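Local coordinates for protein galactose-1-phosphate uridylyltransferase (Bacillus cereus, PDB 4QVU) that is of uncharacterised function but has a HIT-like fold with a bound zinc ion, and may act as a hexose-1-phosphate uridylyltransferase, at residues I86-S89 / I90-W93; H92-N95 / L96-N99; Y131-Y134 / L135-V138; L182-Y185 / I186-V190. All coordinates share one frame; numbering follows the deposited sequence.

Interaction 1: I86-S89 / I90-W93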
loop_
_atom_site.group_PDB
_atom_site.type_symbol
_atom_site.label_atom_id
_atom_site.label_comp_id
_atom_site.label_asym_id
_atom_site.label_seq_id
_atom_site.Cartn_x
_atom_site.Cartn_y
_atom_site.Cartn_z
ATOM N N ILE A 86 16.790 -4.913 -29.232
ATOM C CA ILE A 86 16.633 -3.836 -28.257
ATOM C C ILE A 86 17.058 -2.504 -28.913
ATOM O O ILE A 86 16.351 -1.516 -28.737
ATOM C CB ILE A 86 17.394 -4.146 -26.932
ATOM C CG1 ILE A 86 16.725 -5.341 -26.181
ATOM C CG2 ILE A 86 17.545 -2.920 -25.998
ATOM C CD1 ILE A 86 15.207 -5.196 -25.764
ATOM N N ARG A 87 18.125 -2.492 -29.733
ATOM C CA ARG A 87 18.551 -1.275 -30.429
ATOM C C ARG A 87 17.461 -0.773 -31.392
ATOM O O ARG A 87 17.141 0.410 -31.353
ATOM C CB ARG A 87 19.869 -1.485 -31.169
ATOM C CG ARG A 87 21.059 -1.280 -30.255
ATOM C CD ARG A 87 22.380 -1.535 -30.936
ATOM N NE ARG A 87 23.486 -1.097 -30.087
ATOM C CZ ARG A 87 24.768 -1.190 -30.412
ATOM N NH1 ARG A 87 25.131 -1.726 -31.572
ATOM N NH2 ARG A 87 25.703 -0.757 -29.576
ATOM N N PHE A 88 16.854 -1.662 -32.193
ATOM C CA PHE A 88 15.776 -1.315 -33.125
ATOM C C PHE A 88 14.552 -0.749 -32.368
ATOM O O PHE A 88 14.077 0.333 -32.711
ATOM C CB PHE A 88 15.374 -2.560 -33.940
ATOM C CG PHE A 88 14.364 -2.357 -35.047
ATOM C CD1 PHE A 88 14.777 -2.059 -36.343
ATOM C CD2 PHE A 88 13.003 -2.519 -34.807
ATOM C CE1 PHE A 88 13.844 -1.908 -37.374
ATOM C CE2 PHE A 88 12.071 -2.374 -35.840
ATOM C CZ PHE A 88 12.497 -2.066 -37.114
ATOM N N SER A 89 14.080 -1.472 -31.325
ATOM C CA SER A 89 12.913 -1.136 -30.497
ATOM C C SER A 89 13.042 0.231 -29.827
ATOM O O SER A 89 12.143 1.048 -30.001
ATOM C CB SER A 89 12.693 -2.196 -29.423
ATOM O OG SER A 89 12.413 -3.451 -30.020
ATOM N N ILE A 90 14.137 0.465 -29.062
ATOM C CA ILE A 90 14.424 1.717 -28.355
ATOM C C ILE A 90 14.512 2.885 -29.358
ATOM O O ILE A 90 13.910 3.927 -29.101
ATOM C CB ILE A 90 15.735 1.592 -27.512
ATOM C CG1 ILE A 90 15.640 0.523 -26.388
ATOM C CG2 ILE A 90 16.248 2.953 -26.974
ATOM C CD1 ILE A 90 14.862 0.853 -25.242
ATOM N N LYS A 91 15.257 2.712 -30.488
ATOM C CA LYS A 91 15.448 3.737 -31.531
ATOM C C LYS A 91 14.103 4.217 -32.093
ATOM O O LYS A 91 13.876 5.421 -32.152
ATOM C CB LYS A 91 16.339 3.212 -32.687
ATOM C CG LYS A 91 16.621 4.248 -33.793
ATOM C CD LYS A 91 17.576 3.791 -34.916
ATOM C CE LYS A 91 16.951 3.035 -36.071
ATOM N NZ LYS A 91 16.658 1.614 -35.747
ATOM N N HIS A 92 13.214 3.288 -32.475
ATOM C CA HIS A 92 11.931 3.651 -33.069
ATOM C C HIS A 92 10.962 4.202 -32.024
ATOM O O HIS A 92 10.156 5.063 -32.370
ATOM C CB HIS A 92 11.320 2.467 -33.816
ATOM C CG HIS A 92 12.118 2.139 -35.043
ATOM N ND1 HIS A 92 12.176 3.013 -36.120
ATOM C CD2 HIS A 92 12.921 1.081 -35.301
ATOM C CE1 HIS A 92 12.994 2.452 -36.992
ATOM N NE2 HIS A 92 13.455 1.284 -36.550
ATOM N N TRP A 93 11.076 3.767 -30.758
ATOM C CA TRP A 93 10.267 4.264 -29.649
ATOM C C TRP A 93 10.603 5.733 -29.360
ATOM O O TRP A 93 9.699 6.569 -29.271
ATOM C CB TRP A 93 10.503 3.389 -28.399
ATOM C CG TRP A 93 10.141 3.991 -27.065
ATOM C CD1 TRP A 93 8.927 4.490 -26.688
ATOM C CD2 TRP A 93 10.941 3.947 -25.870
ATOM N NE1 TRP A 93 8.962 4.873 -25.366
ATOM C CE2 TRP A 93 10.169 4.515 -24.828
ATOM C CE3 TRP A 93 12.245 3.497 -25.579
ATOM C CZ2 TRP A 93 10.661 4.657 -23.522
ATOM C CZ3 TRP A 93 12.729 3.639 -24.286
ATOM C CH2 TRP A 93 11.939 4.208 -23.274
#
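Phe88 and His92, one helical turn apart, form a T-shaped (edge-to-face) pair. The CD2–NE2 edge of the imidazole is directed at the phenyl face: the planes meet at 61° and the centroids are 4.3 Å apart. His92 CD2 stands over the middle of the Phe88 ring, 3.4 Å above its plane. Two different first torsions bring the rings together. In Phe88, CG lies opposite the backbone N (chi1 -174°), whereas His92 has its ring beside its own N (chi1 -69°), swung back along the helix. Lys91 adds its ammonium end near the same phenyl, with NZ 4.2 Å from Phe88 CD1 at an oblique angle.

Apolar contact on another flank is lighter. Ile86 CG2 and Ile90 CG1 approach to 4.0 Å, their branches crossing at a slant.

Hydrogen bonding is that of a regular alpha-helix. Four consecutive i+4 bonds join the segments, from Ile90 N to Ile86 O at 3.0 Å through to Trp93 N to Ser89 O. Ser89 OG also bonds back to Leu85 O, so a buried hydroxyl is satisfied within the helix.

The stretch belongs to helix 79-97. Ile86 and Ile90 pack on Ile179 of helix 179-195 and on Phe208 of strand 203-211, while Arg87 forms a salt bridge with Asp180, its side chain about 9 Å from the zinc ion. Ser89, Ile90 and Trp93 rest on Leu107 of strand 104-111, and the Phe88–His92 pair covers Ala41 of strand 39-43.

Interaction 2: H92-N95 / L96-N99; sequences HWLN and LQKN
Trp93 and Gln97 lie side by side at i and i+4, both pointing the same way out of the helix. Their flat groups are inclined by 45°, and Gln97 NE2 comes no nearer to Trp93 NE1 than 4.2 Å, obliquely to the indole. What pairs them is a shared outside partner: Trp93 NE1 donates to Val105 O, and Gln97 OE1 accepts from Val105 N, so the two side chains hold the backbone N-H and C=O of one strand residue. With its CG opposite the backbone N (chi1 -161°), Gln97 is directed toward that strand.

Backbone bonds change character along the stretch. Leu96 N reaches His92 O at 3.2 Å, an i+4 bond whose donor stands well above the carbonyl plane. Gln97 N to Trp93 O is weak at 3.4 Å, and the next bond, also weak, is an i+3 link from Lys98 N to Asn95 O. Asn99 N to Leu96 O repeats the i+3 spacing, evidence that the regular alpha-helical pattern is giving way here.

Van der Waals contacts come mainly from Lys98, whose methylenes run back over oxygens of the preceding turn. Its CG lies 3.4 Å from Leu94 O and its CE 3.5 Å from Asn95 OD1. The apolar contact is that of Leu94 CD2, which covers one indole face of Trp93 near its rim, 3.7 Å above the plane.

This is the C-terminal part of helix 79-97. Leu96 packs on Val105 of strand 104-111 and on Phe102, Leu94 and Trp93 meet Ile215 of strand 214-222, and Trp93 and Gln97 both touch Tyr134 in the loop after strand 123-129.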
loop_
_atom_site.group_PDB
_atom_site.type_symbol
_atom_site.label_atom_id
_atom_site.label_comp_id
_atom_site.label_asym_id
_atom_site.label_seq_id
_atom_site.Cartn_x
_atom_site.Cartn_y
_atom_site.Cartn_z
ATOM N N HIS A 92 13.214 3.288 -32.475
ATOM C CA HIS A 92 11.931 3.651 -33.069
ATOM C C HIS A 92 10.962 4.202 -32.024
ATOM O O HIS A 92 10.156 5.063 -32.370
ATOM C CB HIS A 92 11.320 2.467 -33.816
ATOM C CG HIS A 92 12.118 2.139 -35.043
ATOM N ND1 HIS A 92 12.176 3.013 -36.120
ATOM C CD2 HIS A 92 12.921 1.081 -35.301
ATOM C CE1 HIS A 92 12.994 2.452 -36.992
ATOM N NE2 HIS A 92 13.455 1.284 -36.550
ATOM N N TRP A 93 11.076 3.767 -30.758
ATOM C CA TRP A 93 10.267 4.264 -29.649
ATOM C C TRP A 93 10.603 5.733 -29.360
ATOM O O TRP A 93 9.699 6.569 -29.271
ATOM C CB TRP A 93 10.503 3.389 -28.399
ATOM C CG TRP A 93 10.141 3.991 -27.065
ATOM C CD1 TRP A 93 8.927 4.490 -26.688
ATOM C CD2 TRP A 93 10.941 3.947 -25.870
ATOM N NE1 TRP A 93 8.962 4.873 -25.366
ATOM C CE2 TRP A 93 10.169 4.515 -24.828
ATOM C CE3 TRP A 93 12.245 3.497 -25.579
ATOM C CZ2 TRP A 93 10.661 4.657 -23.522
ATOM C CZ3 TRP A 93 12.729 3.639 -24.286
ATOM C CH2 TRP A 93 11.939 4.208 -23.274
ATOM N N LEU A 94 11.896 6.039 -29.230
ATOM C CA LEU A 94 12.355 7.366 -28.868
ATOM C C LEU A 94 12.172 8.351 -30.021
ATOM O O LEU A 94 11.814 9.496 -29.749
ATOM C CB LEU A 94 13.823 7.339 -28.393
ATOM C CG LEU A 94 14.082 6.571 -27.075
ATOM C CD1 LEU A 94 15.516 6.599 -26.704
ATOM C CD2 LEU A 94 13.259 7.117 -25.915
ATOM N N ASN A 95 12.347 7.914 -31.285
ATOM C CA ASN A 95 12.171 8.791 -32.445
ATOM C C ASN A 95 10.705 9.130 -32.689
ATOM O O ASN A 95 10.433 10.243 -33.139
ATOM C CB ASN A 95 12.765 8.183 -33.713
ATOM C CG ASN A 95 14.270 8.210 -33.752
ATOM O OD1 ASN A 95 14.923 9.194 -33.376
ATOM N ND2 ASN A 95 14.850 7.148 -34.275
ATOM N N LEU A 96 9.765 8.194 -32.399
ATOM C CA LEU A 96 8.326 8.433 -32.595
ATOM C C LEU A 96 7.806 9.468 -31.575
ATOM O O LEU A 96 6.892 10.225 -31.900
ATOM C CB LEU A 96 7.506 7.129 -32.502
ATOM C CG LEU A 96 6.044 7.179 -33.009
ATOM C CD1 LEU A 96 5.977 7.230 -34.536
ATOM C CD2 LEU A 96 5.252 5.980 -32.518
ATOM N N GLN A 97 8.411 9.524 -30.363
ATOM C CA GLN A 97 8.038 10.462 -29.300
ATOM C C GLN A 97 8.397 11.910 -29.699
ATOM O O GLN A 97 7.734 12.848 -29.249
ATOM C CB GLN A 97 8.725 10.068 -27.990
ATOM C CG GLN A 97 8.068 10.664 -26.744
ATOM C CD GLN A 97 8.176 9.782 -25.518
ATOM O OE1 GLN A 97 7.248 9.711 -24.715
ATOM N NE2 GLN A 97 9.272 9.042 -25.364
ATOM N N LYS A 98 9.402 12.073 -30.593
ATOM C CA LYS A 98 9.876 13.356 -31.122
ATOM C C LYS A 98 8.824 13.974 -32.062
ATOM O O LYS A 98 8.844 15.185 -32.298
ATOM C CB LYS A 98 11.221 13.184 -31.850
ATOM C CG LYS A 98 12.321 12.615 -30.959
ATOM C CD LYS A 98 13.625 12.382 -31.710
ATOM C CE LYS A 98 14.644 11.629 -30.882
ATOM N NZ LYS A 98 15.039 12.361 -29.647
ATOM N N ASN A 99 7.905 13.136 -32.586
ATOM C CA ASN A 99 6.782 13.556 -33.416
ATOM C C ASN A 99 5.808 14.317 -32.505
ATOM O O ASN A 99 5.287 13.747 -31.541
ATOM C CB ASN A 99 6.151 12.326 -34.102
ATOM C CG ASN A 99 4.885 12.524 -34.906
ATOM O OD1 ASN A 99 4.069 13.415 -34.656
ATOM N ND2 ASN A 99 4.633 11.604 -35.824
#

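Interaction 3: Y131-Y134 / L135-V138. With NA (sodium ion), chain D; NA (sodium ion), chain B.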
loop_
_atom_site.group_PDB
_atom_site.type_symbol
_atom_site.label_atom_id
_atom_site.label_comp_id
_atom_site.label_asym_id
_atom_site.label_seq_id
_atom_site.Cartn_x
_atom_site.Cartn_y
_atom_site.Cartn_z
ATOM N N TYR A 131 -2.994 12.211 -26.297
ATOM C CA TYR A 131 -3.296 13.032 -25.120
ATOM C C TYR A 131 -2.854 12.407 -23.786
ATOM O O TYR A 131 -3.068 13.032 -22.745
ATOM C CB TYR A 131 -4.818 13.305 -25.043
ATOM C CG TYR A 131 -5.405 13.903 -26.305
ATOM C CD1 TYR A 131 -5.005 15.159 -26.757
ATOM C CD2 TYR A 131 -6.390 13.233 -27.024
ATOM C CE1 TYR A 131 -5.539 15.712 -27.921
ATOM C CE2 TYR A 131 -6.941 13.783 -28.181
ATOM C CZ TYR A 131 -6.514 15.025 -28.626
ATOM O OH TYR A 131 -7.049 15.582 -29.763
ATOM N N VAL A 132 -2.244 11.210 -23.795
ATOM C CA VAL A 132 -1.851 10.569 -22.540
ATOM C C VAL A 132 -0.324 10.577 -22.393
ATOM O O VAL A 132 0.399 10.264 -23.342
ATOM C CB VAL A 132 -2.421 9.121 -22.416
ATOM C CG1 VAL A 132 -2.038 8.479 -21.085
ATOM C CG2 VAL A 132 -3.942 9.111 -22.573
ATOM N N ASN A 133 0.144 10.947 -21.187
ATOM C CA ASN A 133 1.544 10.905 -20.767
ATOM C C ASN A 133 1.691 9.680 -19.860
ATOM O O ASN A 133 1.137 9.674 -18.757
ATOM C CB ASN A 133 1.962 12.217 -20.087
ATOM C CG ASN A 133 3.437 12.324 -19.795
ATOM O OD1 ASN A 133 4.157 11.333 -19.597
ATOM N ND2 ASN A 133 3.927 13.545 -19.762
ATOM N N TYR A 134 2.393 8.631 -20.326
ATOM C CA TYR A 134 2.503 7.363 -19.599
ATOM C C TYR A 134 3.225 7.492 -18.243
ATOM O O TYR A 134 3.101 6.585 -17.424
ATOM C CB TYR A 134 3.206 6.286 -20.436
ATOM C CG TYR A 134 4.680 6.506 -20.689
ATOM C CD1 TYR A 134 5.638 6.043 -19.792
ATOM C CD2 TYR A 134 5.124 7.086 -21.873
ATOM C CE1 TYR A 134 6.999 6.221 -20.032
ATOM C CE2 TYR A 134 6.485 7.260 -22.129
ATOM C CZ TYR A 134 7.419 6.821 -21.205
ATOM O OH TYR A 134 8.759 6.979 -21.445
ATOM N N LEU A 135 3.958 8.587 -18.003
ATOM C CA LEU A 135 4.671 8.794 -16.745
ATOM C C LEU A 135 3.759 9.346 -15.648
ATOM O O LEU A 135 4.087 9.210 -14.461
ATOM C CB LEU A 135 5.853 9.750 -16.945
ATOM C CG LEU A 135 7.068 9.222 -17.708
ATOM C CD1 LEU A 135 8.052 10.333 -17.962
ATOM C CD2 LEU A 135 7.746 8.073 -16.958
ATOM N N ASP A 136 2.615 9.951 -16.038
ATOM C CA ASP A 136 1.670 10.593 -15.123
ATOM C C ASP A 136 1.426 9.827 -13.816
ATOM O O ASP A 136 1.627 10.415 -12.757
ATOM C CB ASP A 136 0.310 10.828 -15.792
ATOM C CG ASP A 136 0.274 12.030 -16.701
ATOM O OD1 ASP A 136 1.313 12.713 -16.823
ATOM O OD2 ASP A 136 -0.801 12.304 -17.280
ATOM N N ASN A 137 1.016 8.546 -13.880
ATOM C CA ASN A 137 0.640 7.755 -12.702
ATOM C C ASN A 137 1.722 6.785 -12.235
ATOM O O ASN A 137 1.413 5.853 -11.499
ATOM C CB ASN A 137 -0.637 6.968 -12.998
ATOM C CG ASN A 137 -1.798 7.821 -13.423
ATOM O OD1 ASN A 137 -1.979 8.957 -12.973
ATOM N ND2 ASN A 137 -2.611 7.288 -14.308
ATOM N N VAL A 138 2.971 6.997 -12.613
ATOM C CA VAL A 138 4.087 6.201 -12.082
ATOM C C VAL A 138 5.012 7.189 -11.355
ATOM O O VAL A 138 5.129 8.352 -11.772
ATOM C CB VAL A 138 4.843 5.293 -13.104
ATOM C CG1 VAL A 138 3.929 4.201 -13.650
ATOM C CG2 VAL A 138 5.483 6.089 -14.241
HETATM NA NA NA D . 5.318 10.329 -12.806
HETATM NA NA NA B . 1.231 12.457 -11.928
HETATM O O HOH W 1 7.835 10.179 -12.309
HETATM O O HOH W 2 -1.277 12.637 -12.457
#
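Asn133 grips the next residues twice, in an Asx turn superposed on a type I beta turn. Its OD1 accepts from Leu135 N at 3.2 Å, and its backbone O accepts from Asp136 N at 3.1 Å with the donor well above the carbonyl plane. CG of Asn133 lies opposite its backbone N (chi1 -172°), which carries the amide oxygen forward to Leu135. A second type I turn, Leu135 to Val138, follows directly. Tyr134 and Leu135 run side by side: Leu135 CG makes an off-centre CH-pi contact with the ring, 4.3 Å from its centroid.

Further out, Tyr134 OH bonds Tyr210 N, and Ser104 OG bonds both Tyr134 N and Val132 O, fixing the approach to the turn. The ring also meets Tyr232 of a third subunit.

The turns present carbonyls to two sodium ions at a subunit interface. One ion is shared by Leu135 O, Val138 O, a water and Asp136 O of the second subunit. In the reciprocal site, Asp136 O coordinates the other sodium at 2.2 Å, joined by a water and by Leu135 O and Val138 O of that second subunit.

Interaction 4: L182-Y185 / I186-V190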
loop_
_atom_site.group_PDB
_atom_site.type_symbol
_atom_site.label_atom_id
_atom_site.label_comp_id
_atom_site.label_asym_id
_atom_site.label_seq_id
_atom_site.Cartn_x
_atom_site.Cartn_y
_atom_site.Cartn_z
ATOM N N LEU A 182 21.922 -3.207 -21.309
ATOM C CA LEU A 182 20.490 -3.272 -20.985
ATOM C C LEU A 182 19.897 -4.553 -21.576
ATOM O O LEU A 182 19.313 -5.344 -20.835
ATOM C CB LEU A 182 19.768 -2.010 -21.519
ATOM C CG LEU A 182 18.250 -1.863 -21.294
ATOM C CD1 LEU A 182 17.926 -1.652 -19.838
ATOM C CD2 LEU A 182 17.708 -0.673 -22.072
ATOM N N ALA A 183 20.143 -4.790 -22.887
ATOM C CA ALA A 183 19.705 -5.956 -23.664
ATOM C C ALA A 183 20.149 -7.273 -23.010
ATOM O O ALA A 183 19.363 -8.222 -22.960
ATOM C CB ALA A 183 20.262 -5.864 -25.080
ATOM N N ASN A 184 21.392 -7.317 -22.482
ATOM C CA ASN A 184 21.931 -8.497 -21.806
ATOM C C ASN A 184 21.230 -8.725 -20.462
ATOM O O ASN A 184 20.898 -9.867 -20.148
ATOM C CB ASN A 184 23.444 -8.384 -21.597
ATOM C CG ASN A 184 24.059 -9.632 -20.993
ATOM O OD1 ASN A 184 23.949 -10.744 -21.536
ATOM N ND2 ASN A 184 24.717 -9.476 -19.849
ATOM N N TYR A 185 21.001 -7.643 -19.682
ATOM C CA TYR A 185 20.335 -7.684 -18.376
ATOM C C TYR A 185 18.869 -8.090 -18.532
ATOM O O TYR A 185 18.374 -8.853 -17.701
ATOM C CB TYR A 185 20.452 -6.332 -17.658
ATOM C CG TYR A 185 21.711 -6.191 -16.825
ATOM C CD1 TYR A 185 22.972 -6.246 -17.412
ATOM C CD2 TYR A 185 21.639 -5.945 -15.457
ATOM C CE1 TYR A 185 24.131 -6.116 -16.652
ATOM C CE2 TYR A 185 22.795 -5.802 -14.685
ATOM C CZ TYR A 185 24.038 -5.898 -15.288
ATOM O OH TYR A 185 25.184 -5.751 -14.543
ATOM N N ILE A 186 18.187 -7.623 -19.605
ATOM C CA ILE A 186 16.795 -8.014 -19.870
ATOM C C ILE A 186 16.771 -9.522 -20.130
ATOM O O ILE A 186 16.041 -10.236 -19.451
ATOM C CB ILE A 186 16.147 -7.214 -21.033
ATOM C CG1 ILE A 186 16.014 -5.717 -20.688
ATOM C CG2 ILE A 186 14.778 -7.812 -21.404
ATOM C CD1 ILE A 186 15.683 -4.829 -21.883
ATOM N N GLN A 187 17.628 -10.007 -21.051
ATOM C CA GLN A 187 17.697 -11.417 -21.423
ATOM C C GLN A 187 17.943 -12.310 -20.205
ATOM O O GLN A 187 17.221 -13.289 -20.055
ATOM C CB GLN A 187 18.767 -11.667 -22.482
ATOM C CG GLN A 187 18.665 -13.071 -23.069
ATOM C CD GLN A 187 19.645 -13.336 -24.172
ATOM O OE1 GLN A 187 20.845 -13.057 -24.061
ATOM N NE2 GLN A 187 19.158 -13.966 -25.226
ATOM N N GLN A 188 18.901 -11.965 -19.323
ATOM C CA GLN A 188 19.203 -12.778 -18.135
ATOM C C GLN A 188 18.047 -12.758 -17.138
ATOM O O GLN A 188 17.684 -13.822 -16.634
ATOM C CB GLN A 188 20.501 -12.329 -17.439
ATOM C CG GLN A 188 21.775 -12.562 -18.264
ATOM C CD GLN A 188 21.893 -13.984 -18.774
ATOM O OE1 GLN A 188 21.584 -14.276 -19.938
ATOM N NE2 GLN A 188 22.288 -14.909 -17.902
ATOM N N THR A 189 17.439 -11.580 -16.891
ATOM C CA THR A 189 16.319 -11.466 -15.965
ATOM C C THR A 189 15.146 -12.289 -16.507
ATOM O O THR A 189 14.533 -13.007 -15.728
ATOM C CB THR A 189 15.933 -9.996 -15.702
ATOM O OG1 THR A 189 17.098 -9.242 -15.326
ATOM C CG2 THR A 189 14.864 -9.860 -14.616
ATOM N N VAL A 190 14.876 -12.235 -17.826
ATOM C CA VAL A 190 13.807 -13.012 -18.480
ATOM C C VAL A 190 14.101 -14.518 -18.312
ATOM O O VAL A 190 13.214 -15.260 -17.879
ATOM C CB VAL A 190 13.634 -12.610 -19.976
ATOM C CG1 VAL A 190 12.912 -13.688 -20.791
ATOM C CG2 VAL A 190 12.919 -11.266 -20.097
#
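Thr189 and Tyr185 meet through one doubly used acceptor. Tyr185 O receives Thr189 N at 3.0 Å and Thr189 OG1 at 2.7 Å, the two donors arriving from opposite faces of the carbonyl plane. The hydroxyl can turn back because OG1 sits beside its own backbone N (chi1 -51°), so the buried side-chain donor is satisfied within the helix without displacing the main-chain bond.

The other amides follow the same i+4 pattern. Ile186 N to Leu182 O is 2.8 Å, nearly along the C=O axis, and Gln187 N and Gln188 N pair with Ala183 O and Asn184 O. The last amide, Val190 N, is taken up by Ile186 O.

Beyond the main chain, the glutamine amides also find partners: Gln187 NE2 donates to both Ile74 O and Tyr77 O, while Gln188 accepts at OE1 from Arg191 NH1 of the same helix and donates from NE2 to Tyr251 O.

Between apolar side chains, Leu182 CG and Ile186 CD1 come within 4.0 Å.

The segment lies in helix 179-195, just past the zinc ligands Cys178 and Glu181. Leu182, Tyr185 and Ile186 pack on Ile171 of strand 169-173, and Tyr185 and Thr189 reach Leu156 of strand 154-159. Toward helix 79-97, Ala183 and Ile186 meet Ile86, while Ile186 and Gln187 touch Met82.

Interactions 1 and 4 are buried, whereas interaction 2 is at the surface and interaction 3 is partly buried at a subunit interface. Interactions 1 and 2 are successive parts of helix 79-97 and share His92 and Trp93; regular i+4 bonding in the first gives way to weak and i+3 bonds in the second. Interaction 4 lies on the other helix, which meets the first through Ile86 CD1 and Ile186 CD1 at 3.9 Å. Interaction 3 has neither helix nor strand: turns and sodium-binding carbonyls replace helical bonding. It touches helix 79-97 where Gln97 OE1 comes 3.6 Å from Tyr134 CE2, but not interaction 4.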